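Local coordinates for protein probable fumarate reductase Ifc3 (Shewanella frigidimarina, PDB 1QO8) that reduces fumarate to succinate essentially in one direction, using a bound FAD and four covalently attached c-type hemes, and may take part in electron transport to Fe(3+), at residues Q111-A116 with G286-G291; T205-Q210 with A544-V549; T374-G379 with A412-D417. All coordinates share one frame; numbering follows the deposited sequence.

In the fold
All three contacts are buried and held by apolar groups, but they belong to separate parts of the chain. Interaction 1 lies farthest from the chain's centre, where helix 107-115 packs on the antiparallel strands of a mixed sheet. Interaction 2 sits nearest the chain centre and is the one that touches FAD: helix 201-220 backs helix 543-563, which meets the flavin end-on. Interaction 3 joins the short helix 374-377 to a mixed sheet and lies nested in the loop closed by interaction 2. Interactions 1 and 3 lie on opposite sides of the chain's centre, with centres about 52 Å apart. Polar chemistry enters with the cofactor in interaction 2 and with an arginine in interaction 3.

Interaction 1 of 3, residues Q111-A116 with G286-G291; sequences QKAIAA and GAVVHG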
ATOM      1  N   GLN A 111       5.567  26.106  -2.663  1.00 59.09           N
ATOM      2  CA  GLN A 111       4.814  26.839  -3.687  1.00 60.10           C
ATOM      3  C   GLN A 111       5.563  28.078  -4.202  1.00 58.71           C
ATOM      4  O   GLN A 111       5.826  28.173  -5.413  1.00 56.33           O
ATOM      5  CB  GLN A 111       3.515  27.362  -3.058  1.00 62.71           C
ATOM      6  CG  GLN A 111       2.330  26.434  -3.159  1.00 66.59           C
ATOM      7  CD  GLN A 111       1.005  27.111  -2.803  1.00 70.74           C
ATOM      8  OE1 GLN A 111       0.779  27.670  -1.716  1.00 71.20           O
ATOM      9  NE2 GLN A 111       0.052  27.029  -3.753  1.00 71.16           N
ATOM     10  N   LYS A 112       6.006  28.897  -3.252  1.00 57.72           N
ATOM     11  CA  LYS A 112       6.834  30.050  -3.620  1.00 59.64           C
ATOM     12  C   LYS A 112       8.050  29.663  -4.431  1.00 58.46           C
ATOM     13  O   LYS A 112       8.288  30.294  -5.473  1.00 58.11           O
ATOM     14  CB  LYS A 112       7.313  30.797  -2.361  1.00 62.61           C
ATOM     15  CG  LYS A 112       6.515  32.033  -2.121  1.00 66.29           C
ATOM     16  CD  LYS A 112       6.081  32.295  -0.696  1.00 68.71           C
ATOM     17  CE  LYS A 112       5.045  33.437  -0.661  1.00 68.49           C
ATOM     18  NZ  LYS A 112       4.507  33.582   0.726  1.00 70.20           N
ATOM     19  N   ALA A 113       8.773  28.593  -4.029  1.00 54.88           N
ATOM     20  CA  ALA A 113       9.990  28.265  -4.787  1.00 53.46           C
ATOM     21  C   ALA A 113       9.654  27.728  -6.171  1.00 52.28           C
ATOM     22  O   ALA A 113      10.459  27.945  -7.068  1.00 51.94           O
ATOM     23  CB  ALA A 113      10.873  27.223  -4.063  1.00 53.19           C
ATOM     24  N   ILE A 114       8.547  27.005  -6.340  1.00 50.55           N
ATOM     25  CA  ILE A 114       8.189  26.603  -7.702  1.00 55.29           C
ATOM     26  C   ILE A 114       7.679  27.794  -8.531  1.00 58.93           C
ATOM     27  O   ILE A 114       8.077  27.996  -9.678  1.00 59.14           O
ATOM     28  CB  ILE A 114       7.118  25.499  -7.614  1.00 55.16           C
ATOM     29  CG1 ILE A 114       7.687  24.199  -6.990  1.00 53.71           C
ATOM     30  CG2 ILE A 114       6.520  25.222  -8.992  1.00 54.40           C
ATOM     31  CD1 ILE A 114       6.610  23.146  -6.720  1.00 53.11           C
ATOM     32  N   ALA A 115       6.808  28.622  -7.954  1.00 61.73           N
ATOM     33  CA  ALA A 115       6.283  29.813  -8.669  1.00 63.34           C
ATOM     34  C   ALA A 115       7.443  30.616  -9.252  1.00 65.27           C
ATOM     35  O   ALA A 115       7.603  30.760 -10.465  1.00 68.20           O
ATOM     36  CB  ALA A 115       5.503  30.694  -7.714  1.00 60.17           C
ATOM     37  N   ALA A 116       8.396  30.977  -8.399  1.00 65.35           N
ATOM     38  CA  ALA A 116       9.677  31.528  -8.758  1.00 63.16           C
ATOM     39  C   ALA A 116      10.538  30.767  -9.751  1.00 61.24           C
ATOM     40  O   ALA A 116      11.492  31.454 -10.134  1.00 58.65           O
ATOM     41  CB  ALA A 116      10.511  31.816  -7.499  1.00 63.95           C
ATOM     42  N   GLY A 286      12.531  19.017 -12.034  1.00 48.56           N
ATOM     43  CA  GLY A 286      13.523  19.503 -11.014  1.00 46.89           C
ATOM     44  C   GLY A 286      12.801  19.234  -9.679  1.00 46.56           C
ATOM     45  O   GLY A 286      11.944  18.350  -9.685  1.00 45.03           O
ATOM     46  N   ALA A 287      13.135  19.953  -8.610  1.00 45.00           N
ATOM     47  CA  ALA A 287      12.657  19.463  -7.312  1.00 45.20           C
ATOM     48  C   ALA A 287      12.889  20.605  -6.359  1.00 44.30           C
ATOM     49  O   ALA A 287      13.826  21.357  -6.639  1.00 43.49           O
ATOM     50  CB  ALA A 287      13.603  18.282  -6.935  1.00 44.31           C
ATOM     51  N   VAL A 288      12.062  20.770  -5.360  1.00 43.73           N
ATOM     52  CA  VAL A 288      12.283  21.740  -4.324  1.00 42.37           C
ATOM     53  C   VAL A 288      13.067  21.086  -3.193  1.00 45.48           C
ATOM     54  O   VAL A 288      12.725  19.993  -2.665  1.00 43.87           O
ATOM     55  CB  VAL A 288      10.941  22.231  -3.768  1.00 46.20           C
ATOM     56  CG1 VAL A 288      11.168  23.350  -2.751  1.00 45.45           C
ATOM     57  CG2 VAL A 288      10.019  22.747  -4.910  1.00 45.21           C
ATOM     58  N   VAL A 289      14.143  21.774  -2.869  1.00 44.74           N
ATOM     59  CA  VAL A 289      15.086  21.524  -1.822  1.00 42.29           C
ATOM     60  C   VAL A 289      14.843  22.483  -0.643  1.00 45.61           C
ATOM     61  O   VAL A 289      14.674  23.694  -0.774  1.00 44.60           O
ATOM     62  CB  VAL A 289      16.534  21.785  -2.277  1.00 41.35           C
ATOM     63  CG1 VAL A 289      17.518  21.439  -1.144  1.00 45.33           C
ATOM     64  CG2 VAL A 289      16.864  20.993  -3.503  1.00 40.60           C
ATOM     65  N   HIS A 290      14.714  21.901   0.550  1.00 43.44           N
ATOM     66  CA  HIS A 290      14.852  22.634   1.783  1.00 44.54           C
ATOM     67  C   HIS A 290      16.254  22.464   2.351  1.00 46.79           C
ATOM     68  O   HIS A 290      16.593  21.385   2.836  1.00 45.29           O
ATOM     69  CB  HIS A 290      13.766  22.195   2.754  1.00 40.75           C
ATOM     70  CG  HIS A 290      13.888  22.935   4.042  1.00 41.75           C
ATOM     71  ND1 HIS A 290      13.282  22.466   5.146  1.00 40.40           N
ATOM     72  CD2 HIS A 290      14.520  24.073   4.416  1.00 42.95           C
ATOM     73  CE1 HIS A 290      13.526  23.262   6.184  1.00 45.19           C
ATOM     74  NE2 HIS A 290      14.250  24.255   5.749  1.00 44.03           N
ATOM     75  N   GLY A 291      17.048  23.534   2.201  1.00 45.60           N
ATOM     76  CA  GLY A 291      18.412  23.580   2.676  1.00 44.40           C
ATOM     77  C   GLY A 291      18.332  24.172   4.060  1.00 46.36           C
ATOM     78  O   GLY A 291      17.531  25.117   4.278  1.00 47.33           O
TER
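V288 holds CG1 anti to its backbone N (chi1 -175°), which leaves CG2 beside that N, and I114 keeps CG1 beside its own N (chi1 -67°). These settings bring V288 CG2 against the I114 chain and V288 CG1 against A113. The arrangement is a helix packed on a beta meander. Helix 107-115 lies on strand 284-291, which is flanked by antiparallel strands 271-278 and 295-301.

V288 points toward the helix and serves both helix residues, one methyl for each. A113 CB meets V288 CG1 at 4.1 Å, an ordinary apolar contact. A113 and V288 are also the closest pair of backbones, with their CA atoms 6.9 Å apart. The I114 side chain crosses V288 at about a right angle and also reaches K275 and V277 on the neighbouring strand. V288 is packed further by V274 and Y296, so the valine is buried, whereas I114 stays partly exposed.

The contact ties helix 107-115 to one face of the meander. V273, an FAD-binding residue, lies close by on strand 271-278. I114 CD1 stands 3.9 Å from V288 CG2, and I114 CG1 is tighter still, only 3.4 Å from that same methyl.

Interaction 2 of 3, residues T205-Q210 with A544-V549; sequences TILAEQ and AIADTV. With FAD (flavin-adenine dinucleotide), chain G.
L207 lays its CD1 methyl over the peptide between A546 and D547, 3.7 Å from A546 O and 3.5 Å from D547 N. It joins two helices of the FAD-binding fold: helix 201-220 backs helix 543-563, whose N-terminal end meets the flavin. With CG anti to the backbone N (chi1 -176°), the leucine side chain spans the gap to the other helix. The same CD1 also meets A546 CB at 3.9 Å. Farther along, I206 continues the packing on V550, F551 and I554.

The other side of helix 543-563 serves the cofactor. I545 N donates an almost straight hydrogen bond to FAD O2 (2.9 Å, N-H...O 176°). The helix start probably favours negative charge near the N1 and O2 end of the flavin. I545 CG1 lies near the pyrimidine part, 3.5 Å from FAD C2.

T548 is held between protein and cofactor. Its OG1 bonds to I545 O at 2.7 Å and also to S131 OG, while its methyl faces the ribityl-phosphate link. An alanine here removes both arms, which would probably leave S131 OG without this mate and open a gap beside the phosphate ester. In the structure that place is filled by T548 CG2, which packs closely on FAD O5' at 3.2 Å.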
ATOM      1  N   THR A 205      17.414 -10.795 -13.132  1.00 51.18           N
ATOM      2  CA  THR A 205      18.369 -11.177 -14.162  1.00 51.51           C
ATOM      3  C   THR A 205      19.466 -10.159 -14.392  1.00 50.51           C
ATOM      4  O   THR A 205      20.648 -10.512 -14.422  1.00 50.63           O
ATOM      5  CB  THR A 205      17.574 -11.470 -15.493  1.00 50.44           C
ATOM      6  OG1 THR A 205      16.688 -12.565 -15.172  1.00 50.76           O
ATOM      7  CG2 THR A 205      18.485 -11.868 -16.627  1.00 48.13           C
ATOM      8  N   ILE A 206      19.157  -8.892 -14.543  1.00 51.27           N
ATOM      9  CA  ILE A 206      20.131  -7.805 -14.584  1.00 52.04           C
ATOM     10  C   ILE A 206      20.993  -7.709 -13.332  1.00 51.83           C
ATOM     11  O   ILE A 206      22.225  -7.516 -13.436  1.00 48.51           O
ATOM     12  CB  ILE A 206      19.414  -6.466 -14.789  1.00 53.19           C
ATOM     13  CG1 ILE A 206      18.853  -6.535 -16.241  1.00 54.13           C
ATOM     14  CG2 ILE A 206      20.289  -5.253 -14.572  1.00 52.28           C
ATOM     15  CD1 ILE A 206      18.161  -5.295 -16.713  1.00 54.31           C
ATOM     16  N   LEU A 207      20.334  -7.846 -12.180  1.00 49.01           N
ATOM     17  CA  LEU A 207      21.066  -7.909 -10.926  1.00 51.27           C
ATOM     18  C   LEU A 207      22.151  -8.997 -11.020  1.00 50.48           C
ATOM     19  O   LEU A 207      23.318  -8.659 -10.853  1.00 48.77           O
ATOM     20  CB  LEU A 207      20.181  -8.175  -9.696  1.00 48.70           C
ATOM     21  CG  LEU A 207      20.962  -8.128  -8.387  1.00 51.11           C
ATOM     22  CD1 LEU A 207      21.528  -6.732  -8.212  1.00 51.77           C
ATOM     23  CD2 LEU A 207      20.089  -8.511  -7.170  1.00 49.70           C
ATOM     24  N   ALA A 208      21.769 -10.226 -11.347  1.00 49.59           N
ATOM     25  CA  ALA A 208      22.701 -11.331 -11.457  1.00 50.51           C
ATOM     26  C   ALA A 208      23.770 -11.044 -12.513  1.00 52.42           C
ATOM     27  O   ALA A 208      24.957 -11.176 -12.251  1.00 50.44           O
ATOM     28  CB  ALA A 208      22.027 -12.662 -11.827  1.00 45.33           C
ATOM     29  N   GLU A 209      23.344 -10.602 -13.689  1.00 53.06           N
ATOM     30  CA  GLU A 209      24.239 -10.487 -14.817  1.00 54.97           C
ATOM     31  C   GLU A 209      25.326  -9.456 -14.626  1.00 55.12           C
ATOM     32  O   GLU A 209      26.392  -9.613 -15.207  1.00 54.84           O
ATOM     33  CB  GLU A 209      23.441 -10.133 -16.077  1.00 56.39           C
ATOM     34  CG  GLU A 209      22.787 -11.416 -16.618  1.00 59.04           C
ATOM     35  CD  GLU A 209      21.873 -11.103 -17.796  1.00 59.94           C
ATOM     36  OE1 GLU A 209      21.567  -9.935 -18.070  1.00 59.12           O
ATOM     37  OE2 GLU A 209      21.469 -12.096 -18.452  1.00 63.02           O
ATOM     38  N   GLN A 210      25.080  -8.390 -13.878  1.00 54.75           N
ATOM     39  CA  GLN A 210      25.950  -7.241 -13.792  1.00 51.42           C
ATOM     40  C   GLN A 210      26.631  -7.084 -12.442  1.00 49.15           C
ATOM     41  O   GLN A 210      27.276  -6.088 -12.140  1.00 48.40           O
ATOM     42  CB  GLN A 210      25.081  -6.000 -14.112  1.00 54.28           C
ATOM     43  CG  GLN A 210      24.967  -5.870 -15.630  1.00 59.90           C
ATOM     44  CD  GLN A 210      23.945  -4.862 -16.092  1.00 62.35           C
ATOM     45  OE1 GLN A 210      23.181  -5.151 -17.015  1.00 64.57           O
ATOM     46  NE2 GLN A 210      23.907  -3.645 -15.532  1.00 62.58           N
ATOM     47  N   ALA A 544      20.767  -6.521  -1.543  1.00 41.89           N
ATOM     48  CA  ALA A 544      20.404  -5.072  -1.569  1.00 43.28           C
ATOM     49  C   ALA A 544      21.601  -4.163  -1.795  1.00 43.42           C
ATOM     50  O   ALA A 544      21.503  -3.154  -2.510  1.00 43.51           O
ATOM     51  CB  ALA A 544      19.805  -4.679  -0.235  1.00 37.79           C
ATOM     52  N   ILE A 545      22.760  -4.508  -1.191  1.00 43.88           N
ATOM     53  CA  ILE A 545      23.997  -3.775  -1.513  1.00 44.23           C
ATOM     54  C   ILE A 545      24.246  -3.968  -3.004  1.00 44.57           C
ATOM     55  O   ILE A 545      24.550  -2.987  -3.689  1.00 42.99           O
ATOM     56  CB  ILE A 545      25.266  -4.161  -0.704  1.00 44.78           C
ATOM     57  CG1 ILE A 545      25.054  -3.609   0.680  1.00 43.14           C
ATOM     58  CG2 ILE A 545      26.568  -3.605  -1.307  1.00 43.78           C
ATOM     59  CD1 ILE A 545      25.149  -2.060   0.678  1.00 43.95           C
ATOM     60  N   ALA A 546      24.067  -5.180  -3.545  1.00 42.95           N
ATOM     61  CA  ALA A 546      24.345  -5.362  -4.954  1.00 44.13           C
ATOM     62  C   ALA A 546      23.416  -4.577  -5.863  1.00 43.35           C
ATOM     63  O   ALA A 546      23.768  -4.088  -6.938  1.00 42.61           O
ATOM     64  CB  ALA A 546      24.219  -6.844  -5.342  1.00 43.88           C
ATOM     65  N   ASP A 547      22.149  -4.545  -5.497  1.00 44.03           N
ATOM     66  CA  ASP A 547      21.109  -3.700  -6.099  1.00 44.75           C
ATOM     67  C   ASP A 547      21.550  -2.240  -6.102  1.00 43.37           C
ATOM     68  O   ASP A 547      21.485  -1.623  -7.147  1.00 44.60           O
ATOM     69  CB  ASP A 547      19.850  -3.903  -5.249  1.00 46.63           C
ATOM     70  CG  ASP A 547      18.654  -3.055  -5.617  1.00 51.35           C
ATOM     71  OD1 ASP A 547      18.507  -2.569  -6.757  1.00 49.95           O
ATOM     72  OD2 ASP A 547      17.805  -2.885  -4.698  1.00 53.35           O
ATOM     73  N   THR A 548      22.045  -1.630  -5.056  1.00 41.02           N
ATOM     74  CA  THR A 548      22.428  -0.203  -5.081  1.00 41.59           C
ATOM     75  C   THR A 548      23.557   0.021  -6.077  1.00 42.25           C
ATOM     76  O   THR A 548      23.535   1.041  -6.788  1.00 41.05           O
ATOM     77  CB  THR A 548      22.835   0.343  -3.698  1.00 41.61           C
ATOM     78  OG1 THR A 548      24.060  -0.338  -3.315  1.00 41.89           O
ATOM     79  CG2 THR A 548      21.776   0.064  -2.645  1.00 39.61           C
ATOM     80  N   VAL A 549      24.449  -0.976  -6.268  1.00 43.68           N
ATOM     81  CA  VAL A 549      25.513  -0.761  -7.231  1.00 45.53           C
ATOM     82  C   VAL A 549      24.984  -0.942  -8.657  1.00 45.46           C
ATOM     83  O   VAL A 549      25.156  -0.116  -9.558  1.00 45.82           O
ATOM     84  CB  VAL A 549      26.733  -1.687  -7.020  1.00 46.35           C
ATOM     85  CG1 VAL A 549      27.763  -1.447  -8.098  1.00 43.07           C
ATOM     86  CG2 VAL A 549      27.322  -1.398  -5.630  1.00 42.69           C
TER
HETATM   87  PA  FAD G 605      20.631   4.487   1.762  1.00 37.10           P
HETATM   88  O1A FAD G 605      22.029   3.972   1.917  1.00 36.29           O
HETATM   89  O2A FAD G 605      19.797   4.569   2.827  1.00 34.89           O
HETATM   90  O5B FAD G 605      20.893   6.021   1.544  1.00 38.68           O
HETATM   91  C5B FAD G 605      19.825   6.976   1.146  1.00 37.74           C
HETATM   92  C4B FAD G 605      20.432   8.464   1.257  1.00 37.13           C
HETATM   93  O4B FAD G 605      19.274   9.336   0.832  1.00 36.70           O
HETATM   94  C3B FAD G 605      20.652   8.876   2.750  1.00 36.57           C
HETATM   95  O3B FAD G 605      21.895   9.223   3.169  1.00 34.67           O
HETATM   96  C2B FAD G 605      19.405   9.761   3.117  1.00 37.21           C
HETATM   97  O2B FAD G 605      19.655  10.793   4.102  1.00 40.43           O
HETATM   98  C1B FAD G 605      19.213  10.445   1.815  1.00 36.52           C
HETATM   99  N9A FAD G 605      17.847  10.952   1.625  1.00 40.56           N
HETATM  100  C8A FAD G 605      16.661  10.388   2.022  1.00 37.92           C
HETATM  101  N7A FAD G 605      15.640  11.169   1.794  1.00 38.16           N
HETATM  102  C5A FAD G 605      16.165  12.317   1.209  1.00 37.60           C
HETATM  103  C6A FAD G 605      15.573  13.589   0.804  1.00 38.01           C
HETATM  104  N6A FAD G 605      14.300  13.862   0.886  1.00 38.15           N
HETATM  105  N1A FAD G 605      16.450  14.462   0.248  1.00 37.75           N
HETATM  106  C2A FAD G 605      17.811  14.258   0.215  1.00 39.56           C
HETATM  107  N3A FAD G 605      18.440  13.121   0.587  1.00 38.68           N
HETATM  108  C4A FAD G 605      17.557  12.220   1.095  1.00 38.96           C
HETATM  109  N1  FAD G 605      22.082  -5.381   2.525  1.00 45.98           N
HETATM  110  C2  FAD G 605      22.926  -6.156   1.900  1.00 47.89           C
HETATM  111  O2  FAD G 605      22.841  -6.592   0.799  1.00 45.75           O
HETATM  112  N3  FAD G 605      24.142  -6.604   2.501  1.00 52.54           N
HETATM  113  C4  FAD G 605      24.371  -6.146   3.795  1.00 53.17           C
HETATM  114  O4  FAD G 605      25.347  -6.519   4.381  1.00 56.32           O
HETATM  115  C4X FAD G 605      23.377  -5.332   4.490  1.00 48.56           C
HETATM  116  N5  FAD G 605      23.584  -4.954   5.761  1.00 46.53           N
HETATM  117  C5X FAD G 605      22.712  -4.133   6.392  1.00 44.72           C
HETATM  118  C6  FAD G 605      22.998  -3.763   7.714  1.00 43.24           C
HETATM  119  C7  FAD G 605      22.137  -2.925   8.380  1.00 45.29           C
HETATM  120  C7M FAD G 605      22.371  -2.481   9.789  1.00 43.57           C
HETATM  121  C8  FAD G 605      20.985  -2.420   7.674  1.00 44.00           C
HETATM  122  C8M FAD G 605      20.078  -1.448   8.366  1.00 44.80           C
HETATM  123  C9  FAD G 605      20.720  -2.756   6.372  1.00 40.94           C
HETATM  124  C9A FAD G 605      21.558  -3.608   5.691  1.00 42.13           C
HETATM  125  N10 FAD G 605      21.373  -4.051   4.367  1.00 41.14           N
HETATM  126  C10 FAD G 605      22.230  -4.885   3.757  1.00 44.56           C
HETATM  127  C1' FAD G 605      20.449  -3.300   3.459  1.00 43.11           C
HETATM  128  C2' FAD G 605      21.278  -2.357   2.524  1.00 41.42           C
HETATM  129  O2' FAD G 605      22.289  -1.849   3.458  1.00 42.40           O
HETATM  130  C3' FAD G 605      20.361  -1.137   2.258  1.00 39.59           C
HETATM  131  O3' FAD G 605      19.149  -1.546   1.610  1.00 42.08           O
HETATM  132  C4' FAD G 605      21.000  -0.356   1.061  1.00 41.19           C
HETATM  133  O4' FAD G 605      22.247   0.161   1.617  1.00 37.41           O
HETATM  134  C5' FAD G 605      20.057   0.873   0.801  1.00 36.37           C
HETATM  135  O5' FAD G 605      20.942   1.808  -0.085  1.00 41.82           O
HETATM  136  P   FAD G 605      20.389   3.096  -0.723  1.00 38.53           P
HETATM  137  O1P FAD G 605      21.550   3.648  -1.518  1.00 38.39           O
HETATM  138  O2P FAD G 605      19.216   2.680  -1.349  1.00 38.75           O
HETATM  139  O3P FAD G 605      19.960   3.877   0.421  1.00 35.93           O

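Interaction 3 of 3, residues T374-G379 with A412-D417; sequences TVRGVG and AWIIFD
This is an apolar helix-on-sheet contact in what is probably the capping domain, as in other members of the FRD/SDH subfamily, formed by V375 and R376 with I414 and F416. The short helix 374-377 lies against one face of a mixed sheet, over strand 412-417. That strand runs antiparallel to both of its neighbours, 381-383 and 489-505.

V375 and I414 carry the contact. V375 CG1 is anti to the backbone N (chi1 -173°) and reaches between the two strand residues. It touches I414 CG2 at 3.8 Å and F416 CE2 at 4.2 Å, and meets both side chains obliquely. V427 and Y430 of helix 425-432 cover V375 further, so the valine is buried. The F416 ring also meets Y490 on the adjoining strand, with the two planes about 20° apart.

R376 takes part through its aliphatic portion and crosses I414 at about a right angle. The chain then bends at chi3 (-84°), and NH1 bonds to E393 O, so this buried charge has a polar partner.

The helix directly follows S372 and E373, which probably bind substrate, as in relatives. It closes in a Schellman motif at G379, and the chain goes on into strand 381-383. On the strand side, I414 CD1 lies 4.2 Å from R376 CG and equally far from R376 CD.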
ATOM      1  N   THR A 374      22.922 -16.395  16.420  1.00 42.37           N
ATOM      2  CA  THR A 374      23.948 -17.281  16.932  1.00 43.97           C
ATOM      3  C   THR A 374      24.219 -17.039  18.412  1.00 44.37           C
ATOM      4  O   THR A 374      24.788 -17.978  19.049  1.00 43.05           O
ATOM      5  CB  THR A 374      25.252 -17.247  16.138  1.00 47.17           C
ATOM      6  OG1 THR A 374      26.014 -16.077  16.423  1.00 50.90           O
ATOM      7  CG2 THR A 374      25.040 -17.312  14.634  1.00 47.60           C
ATOM      8  N   VAL A 375      23.794 -15.922  19.017  1.00 39.48           N
ATOM      9  CA  VAL A 375      23.862 -15.767  20.453  1.00 37.76           C
ATOM     10  C   VAL A 375      22.993 -16.836  21.154  1.00 41.42           C
ATOM     11  O   VAL A 375      23.505 -17.450  22.110  1.00 37.66           O
ATOM     12  CB  VAL A 375      23.592 -14.390  21.047  1.00 38.42           C
ATOM     13  CG1 VAL A 375      23.849 -14.311  22.549  1.00 35.34           C
ATOM     14  CG2 VAL A 375      24.532 -13.344  20.367  1.00 36.46           C
ATOM     15  N   ARG A 376      21.759 -17.035  20.728  1.00 39.73           N
ATOM     16  CA  ARG A 376      20.892 -18.111  21.159  1.00 39.52           C
ATOM     17  C   ARG A 376      21.434 -19.468  20.654  1.00 40.57           C
ATOM     18  O   ARG A 376      21.582 -20.380  21.470  1.00 39.24           O
ATOM     19  CB  ARG A 376      19.444 -17.847  20.728  1.00 37.95           C
ATOM     20  CG  ARG A 376      18.866 -16.563  21.336  1.00 41.81           C
ATOM     21  CD  ARG A 376      17.486 -16.282  20.713  1.00 40.19           C
ATOM     22  NE  ARG A 376      17.622 -15.568  19.423  1.00 40.24           N
ATOM     23  CZ  ARG A 376      17.013 -15.864  18.311  1.00 40.18           C
ATOM     24  NH1 ARG A 376      16.254 -16.969  18.332  1.00 37.20           N
ATOM     25  NH2 ARG A 376      16.955 -15.260  17.160  1.00 39.64           N
ATOM     26  N   GLY A 377      21.949 -19.596  19.456  1.00 40.17           N
ATOM     27  CA  GLY A 377      22.461 -20.858  18.887  1.00 42.61           C
ATOM     28  C   GLY A 377      23.542 -21.474  19.772  1.00 43.51           C
ATOM     29  O   GLY A 377      23.603 -22.677  20.087  1.00 42.45           O
ATOM     30  N   VAL A 378      24.353 -20.624  20.420  1.00 39.34           N
ATOM     31  CA  VAL A 378      25.527 -21.074  21.128  1.00 39.58           C
ATOM     32  C   VAL A 378      25.208 -21.119  22.589  1.00 35.07           C
ATOM     33  O   VAL A 378      26.059 -21.442  23.446  1.00 33.14           O
ATOM     34  CB  VAL A 378      26.823 -20.297  20.729  1.00 45.67           C
ATOM     35  CG1 VAL A 378      28.053 -20.826  21.479  1.00 49.66           C
ATOM     36  CG2 VAL A 378      27.194 -20.287  19.259  1.00 43.94           C
ATOM     37  N   GLY A 379      23.940 -20.860  23.030  1.00 35.28           N
ATOM     38  CA  GLY A 379      23.574 -21.141  24.389  1.00 31.89           C
ATOM     39  C   GLY A 379      22.667 -20.225  25.164  1.00 34.58           C
ATOM     40  O   GLY A 379      22.273 -20.526  26.280  1.00 34.10           O
ATOM     41  N   ALA A 412      12.549  -8.282  24.855  1.00 39.95           N
ATOM     42  CA  ALA A 412      12.963  -9.440  25.719  1.00 40.24           C
ATOM     43  C   ALA A 412      14.385  -9.147  26.123  1.00 40.17           C
ATOM     44  O   ALA A 412      15.018  -8.141  25.679  1.00 40.86           O
ATOM     45  CB  ALA A 412      12.778 -10.720  24.892  1.00 36.61           C
ATOM     46  N   TRP A 413      14.926  -9.976  26.971  1.00 40.50           N
ATOM     47  CA  TRP A 413      16.346  -9.962  27.321  1.00 37.71           C
ATOM     48  C   TRP A 413      17.071 -11.208  26.824  1.00 39.21           C
ATOM     49  O   TRP A 413      16.637 -12.358  27.059  1.00 39.91           O
ATOM     50  CB  TRP A 413      16.378  -9.925  28.847  1.00 38.98           C
ATOM     51  CG  TRP A 413      15.936  -8.663  29.511  1.00 42.24           C
ATOM     52  CD1 TRP A 413      14.808  -8.465  30.232  1.00 40.93           C
ATOM     53  CD2 TRP A 413      16.697  -7.437  29.612  1.00 40.28           C
ATOM     54  NE1 TRP A 413      14.793  -7.180  30.704  1.00 41.72           N
ATOM     55  CE2 TRP A 413      15.943  -6.545  30.371  1.00 41.70           C
ATOM     56  CE3 TRP A 413      17.947  -7.055  29.185  1.00 40.92           C
ATOM     57  CZ2 TRP A 413      16.368  -5.234  30.674  1.00 42.35           C
ATOM     58  CZ3 TRP A 413      18.412  -5.772  29.462  1.00 40.73           C
ATOM     59  CH2 TRP A 413      17.592  -4.867  30.196  1.00 42.29           C
ATOM     60  N   ILE A 414      18.251 -11.075  26.228  1.00 37.70           N
ATOM     61  CA  ILE A 414      19.015 -12.292  25.961  1.00 38.17           C
ATOM     62  C   ILE A 414      20.133 -12.424  27.008  1.00 40.29           C
ATOM     63  O   ILE A 414      20.808 -11.403  27.201  1.00 37.98           O
ATOM     64  CB  ILE A 414      19.507 -12.359  24.530  1.00 36.96           C
ATOM     65  CG1 ILE A 414      18.277 -12.639  23.642  1.00 40.12           C
ATOM     66  CG2 ILE A 414      20.596 -13.398  24.350  1.00 37.40           C
ATOM     67  CD1 ILE A 414      18.525 -12.497  22.167  1.00 40.57           C
ATOM     68  N   ILE A 415      20.186 -13.591  27.644  1.00 39.81           N
ATOM     69  CA  ILE A 415      20.860 -13.796  28.957  1.00 40.32           C
ATOM     70  C   ILE A 415      21.850 -14.946  28.922  1.00 38.53           C
ATOM     71  O   ILE A 415      21.591 -15.776  28.061  1.00 35.20           O
ATOM     72  CB  ILE A 415      19.718 -14.046  29.918  1.00 41.45           C
ATOM     73  CG1 ILE A 415      19.647 -12.635  30.502  1.00 37.76           C
ATOM     74  CG2 ILE A 415      19.297 -15.086  30.952  1.00 37.48           C
ATOM     75  CD1 ILE A 415      18.267 -12.155  30.285  1.00 39.26           C
ATOM     76  N   PHE A 416      23.001 -14.802  29.584  1.00 38.18           N
ATOM     77  CA  PHE A 416      24.011 -15.852  29.457  1.00 40.34           C
ATOM     78  C   PHE A 416      25.010 -15.655  30.595  1.00 40.67           C
ATOM     79  O   PHE A 416      24.908 -14.619  31.273  1.00 41.25           O
ATOM     80  CB  PHE A 416      24.678 -16.005  28.099  1.00 40.68           C
ATOM     81  CG  PHE A 416      25.186 -14.664  27.610  1.00 41.23           C
ATOM     82  CD1 PHE A 416      26.410 -14.166  28.040  1.00 39.77           C
ATOM     83  CD2 PHE A 416      24.345 -13.881  26.785  1.00 41.26           C
ATOM     84  CE1 PHE A 416      26.810 -12.906  27.535  1.00 41.72           C
ATOM     85  CE2 PHE A 416      24.770 -12.639  26.288  1.00 39.27           C
ATOM     86  CZ  PHE A 416      25.995 -12.146  26.685  1.00 39.33           C
ATOM     87  N   ASP A 417      25.921 -16.636  30.814  1.00 39.88           N
ATOM     88  CA  ASP A 417      26.834 -16.396  31.970  1.00 41.17           C
ATOM     89  C   ASP A 417      28.209 -16.300  31.387  1.00 39.92           C
ATOM     90  O   ASP A 417      28.315 -16.290  30.137  1.00 37.87           O
ATOM     91  CB  ASP A 417      26.642 -17.559  32.966  1.00 42.21           C
ATOM     92  CG  ASP A 417      27.285 -18.859  32.502  1.00 43.07           C
ATOM     93  OD1 ASP A 417      27.634 -19.093  31.307  1.00 40.77           O
ATOM     94  OD2 ASP A 417      27.461 -19.744  33.397  1.00 46.93           O
TER